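Local coordinates for protein Cfl (Pectobacterium brasiliense, PDB 7A9J) that acts as a coronafacic acid ligase of the ATP-dependent AMP-binding enzyme family, probably activating carboxylic acids through an adenylate before amide bond formation, at residues T282-N285 against F286-I290; L397-S400 against D401-L404. The protein carries 1 engineered substitution. All coordinates share one frame; numbering follows the deposited sequence.

Interaction 1: residues T282-N285 against F286-I290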
# COMPACT_ATOMS: atom_id res chain seq x y z
N THR A 282 4.37 2.75 -3.02
CA THR A 282 5.28 2.25 -1.94
C THR A 282 6.47 3.17 -1.74
O THR A 282 6.81 3.98 -2.60
CB THR A 282 5.82 0.87 -2.29
OG1 THR A 282 6.72 0.99 -3.40
CG2 THR A 282 4.66 -0.09 -2.56
N PRO A 283 7.19 3.02 -0.61
CA PRO A 283 8.42 3.79 -0.49
C PRO A 283 9.37 3.48 -1.62
O PRO A 283 10.12 4.35 -2.12
CB PRO A 283 8.99 3.31 0.87
CG PRO A 283 7.76 3.10 1.69
CD PRO A 283 6.70 2.50 0.67
N SER A 284 9.40 2.22 -2.02
CA SER A 284 10.24 1.84 -3.14
C SER A 284 9.89 2.61 -4.41
O SER A 284 10.80 2.96 -5.18
CB SER A 284 10.10 0.34 -3.40
OG SER A 284 10.85 -0.00 -4.54
N ASN A 285 8.59 2.80 -4.69
CA ASN A 285 8.17 3.58 -5.86
C ASN A 285 8.84 4.94 -5.84
O ASN A 285 9.42 5.38 -6.84
CB ASN A 285 6.65 3.79 -5.88
CG ASN A 285 5.88 2.59 -6.40
OD1 ASN A 285 4.95 2.12 -5.76
ND2 ASN A 285 6.24 2.10 -7.59
N PHE A 286 8.78 5.64 -4.69
CA PHE A 286 9.29 6.99 -4.67
C PHE A 286 10.81 7.05 -4.68
O PHE A 286 11.39 7.97 -5.27
CB PHE A 286 8.71 7.71 -3.46
CG PHE A 286 7.24 7.95 -3.62
CD1 PHE A 286 6.79 8.82 -4.60
CD2 PHE A 286 6.32 7.26 -2.86
CE1 PHE A 286 5.45 9.06 -4.77
CE2 PHE A 286 4.95 7.47 -3.02
CZ PHE A 286 4.50 8.39 -3.98
N HIS A 287 11.46 6.08 -4.06
CA HIS A 287 12.92 5.98 -4.15
C HIS A 287 13.36 5.88 -5.61
O HIS A 287 14.35 6.51 -6.02
CB HIS A 287 13.40 4.76 -3.37
CG HIS A 287 13.71 5.04 -1.93
ND1 HIS A 287 13.07 4.38 -0.90
CD2 HIS A 287 14.56 5.91 -1.35
CE1 HIS A 287 13.51 4.85 0.26
NE2 HIS A 287 14.42 5.78 0.01
N LYS A 288 12.64 5.07 -6.40
CA LYS A 288 12.97 4.94 -7.81
C LYS A 288 12.76 6.25 -8.55
O LYS A 288 13.56 6.62 -9.41
CB LYS A 288 12.12 3.85 -8.45
CG LYS A 288 12.32 2.48 -7.82
CD LYS A 288 11.16 1.53 -8.13
CE LYS A 288 11.51 0.58 -9.26
NZ LYS A 288 11.56 -0.83 -8.78
N ILE A 289 11.68 6.96 -8.22
CA ILE A 289 11.44 8.24 -8.87
C ILE A 289 12.59 9.20 -8.58
O ILE A 289 13.10 9.89 -9.48
CB ILE A 289 10.05 8.74 -8.42
CG1 ILE A 289 9.00 7.88 -9.18
CG2 ILE A 289 9.86 10.19 -8.78
CD1 ILE A 289 7.59 8.05 -8.67
N ILE A 290 13.07 9.20 -7.34
CA ILE A 290 14.20 10.03 -6.94
C ILE A 290 15.44 9.63 -7.73
O ILE A 290 16.17 10.48 -8.25
CB ILE A 290 14.44 9.91 -5.43
CG1 ILE A 290 13.26 10.52 -4.66
CG2 ILE A 290 15.84 10.49 -5.02
CD1 ILE A 290 13.26 10.14 -3.19
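Lys288 and Ser284 meet one turn apart at the start of helix 283-294. From CB, which lies 3.5 Å from the backbone O of Asn285, the lysine chain runs back toward the helix start: its CG sits 3.1 Å from the carbonyl O of Ser284, its CD passes 3.9 Å from Ser284 OG, and bends at chi3 (100°) and chi4 turn CE and NZ outward beside Ser284, with Lys288 NZ 4.4 Å from Ser284 OG. A long, flexible side chain suits this exposed flank. Beneath it the helical ladder begins, with Lys288 N bonded to Ser284 O and His287 N to Pro283 O, while the bond from Phe286 N to Thr282 O is weak.

The helix is opened by a capping box. Thr282, the N-cap, accepts from Asn285 N at OG1 (2.9 Å), and Asn285 OD1 in turn accepts the N-H of Thr282 (2.9 Å) on a lone pair in its carbonyl plane. Threonine offers a short hydroxyl and asparagine an amide oxygen, each the right length to reach the other's backbone. Pro283 suits the first turn because backbone N-H groups there have no helical acceptor, so its missing N-H costs nothing.

On the buried flank Phe286 packs edge-to-face with Phe322 of helix 316-326 and touches strand 306-311, and Ile289 reaches helix 267-274; the helix connects parallel strands 278-281 and 306-311 in a beta-alpha-beta unit.

Interaction 2: residues L397-S400 against D401-L404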
# COMPACT_ATOMS: atom_id res chain seq x y z
N LEU A 397 -15.34 -15.34 12.83
CA LEU A 397 -15.81 -13.98 13.05
C LEU A 397 -14.87 -13.20 13.96
O LEU A 397 -14.25 -13.75 14.87
CB LEU A 397 -17.23 -13.99 13.62
CG LEU A 397 -18.29 -14.42 12.60
CD1 LEU A 397 -19.63 -14.56 13.29
CD2 LEU A 397 -18.39 -13.43 11.44
N PHE A 398 -14.77 -11.90 13.68
CA PHE A 398 -13.95 -10.99 14.46
C PHE A 398 -14.80 -10.36 15.55
O PHE A 398 -15.82 -9.73 15.24
CB PHE A 398 -13.38 -9.89 13.58
CG PHE A 398 -12.11 -10.26 12.87
CD1 PHE A 398 -11.14 -11.03 13.49
CD2 PHE A 398 -11.89 -9.83 11.57
CE1 PHE A 398 -9.97 -11.36 12.82
CE2 PHE A 398 -10.71 -10.16 10.90
CZ PHE A 398 -9.75 -10.92 11.52
N PRO A 399 -14.43 -10.47 16.83
CA PRO A 399 -15.09 -9.64 17.85
C PRO A 399 -14.84 -8.16 17.55
O PRO A 399 -13.70 -7.71 17.49
CB PRO A 399 -14.42 -10.08 19.16
CG PRO A 399 -13.13 -10.74 18.74
CD PRO A 399 -13.39 -11.34 17.40
N SER A 400 -15.93 -7.41 17.34
CA SER A 400 -15.80 -6.04 16.84
C SER A 400 -15.02 -5.13 17.78
O SER A 400 -14.65 -4.02 17.38
CB SER A 400 -17.19 -5.44 16.54
OG SER A 400 -17.85 -4.99 17.72
N ASP A 401 -14.73 -5.58 19.00
CA ASP A 401 -13.96 -4.80 19.94
C ASP A 401 -12.48 -5.13 19.93
O ASP A 401 -11.71 -4.48 20.64
CB ASP A 401 -14.53 -4.98 21.36
CG ASP A 401 -14.63 -6.45 21.79
OD1 ASP A 401 -14.04 -7.35 21.14
OD2 ASP A 401 -15.31 -6.70 22.81
N ARG A 402 -12.05 -6.11 19.12
CA ARG A 402 -10.66 -6.57 19.16
C ARG A 402 -9.69 -5.43 18.83
O ARG A 402 -9.97 -4.57 18.00
CB ARG A 402 -10.48 -7.71 18.17
CG ARG A 402 -10.74 -7.30 16.73
CD ARG A 402 -10.66 -8.46 15.74
NE ARG A 402 -9.38 -9.15 15.81
CZ ARG A 402 -8.28 -8.77 15.15
NH1 ARG A 402 -8.28 -7.70 14.35
NH2 ARG A 402 -7.16 -9.48 15.29
N TRP A 403 -8.54 -5.44 19.52
CA TRP A 403 -7.39 -4.60 19.19
C TRP A 403 -6.40 -5.39 18.34
O TRP A 403 -6.13 -6.56 18.63
CB TRP A 403 -6.69 -4.13 20.47
CG TRP A 403 -7.55 -3.20 21.27
CD1 TRP A 403 -8.46 -3.55 22.23
CD2 TRP A 403 -7.60 -1.78 21.16
NE1 TRP A 403 -9.07 -2.41 22.72
CE2 TRP A 403 -8.57 -1.31 22.08
CE3 TRP A 403 -6.93 -0.85 20.36
CZ2 TRP A 403 -8.87 0.04 22.22
CZ3 TRP A 403 -7.23 0.51 20.52
CH2 TRP A 403 -8.20 0.93 21.44
N LEU A 404 -5.83 -4.76 17.33
CA LEU A 404 -4.77 -5.38 16.54
C LEU A 404 -3.41 -4.92 17.06
O LEU A 404 -3.14 -3.72 17.09
CB LEU A 404 -4.90 -5.01 15.07
CG LEU A 404 -3.88 -5.68 14.13
CD1 LEU A 404 -4.50 -5.95 12.77
CD2 LEU A 404 -2.63 -4.83 13.96
O HOH W 1 -12.28 -4.19 15.95
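A type I beta turn from Pro399 to Arg402 forms the bend of the loop between strands 395-397 and 404-406, and the side chains of Phe398 and Arg402 meet across its two arms. Arg402 N closes the turn on Pro399 O (2.8 Å, 165° at the hydrogen). Pro399, the first residue, supplies the acceptor carbonyl; Ser400 and Asp401 take the corners with type I backbone angles, where small polar residues suit. Arg402 CG stands between its backbone N and carbonyl carbon (chi1 62°), 3.1 Å from Pro399 O, and a bend at chi3 swings the guanidinium over one face of the Phe398 ring. CD is 3.4 Å from Phe398 CD1, NE follows at 3.5 Å from the same carbon, and CZ lies 4.4 Å from the ring centroid. This is an off-centre cation-pi contact, the two planes 30° apart, with the CD methylene also resting against the ring. A water donates to both Ser400 O (2.8 Å) and Arg402 O, bridging these carbonyls. Lys385 and Arg381 bond to the carbonyls of Ser400 and Asp401, respectively, tying the turn to strand 376-381 and the residues just after it. The result is a surface type I turn with a cation-pi pair between the residue before it and its last residue.

Interaction 1 precedes interaction 2 along the chain, and they lie on opposite sides of its centre. Their centres are 34 Å apart and their nearest atoms about 18 Å, so neither touches the other. Residues 282-290 start a helix following strand 278-281, in the parallel part of the fold, whereas residues 397-404 link strand 395-397, an outermost strand of a four-stranded antiparallel sheet, to strand 404-406, which pairs with 376-381. The bound indenone carboxylic acid gives a common landmark: the side chain of Thr282 is about 6 Å from it and that of Phe398 about 12 Å. One contact therefore shapes a helix start near the ligand, the other a more distant surface connection between sheets.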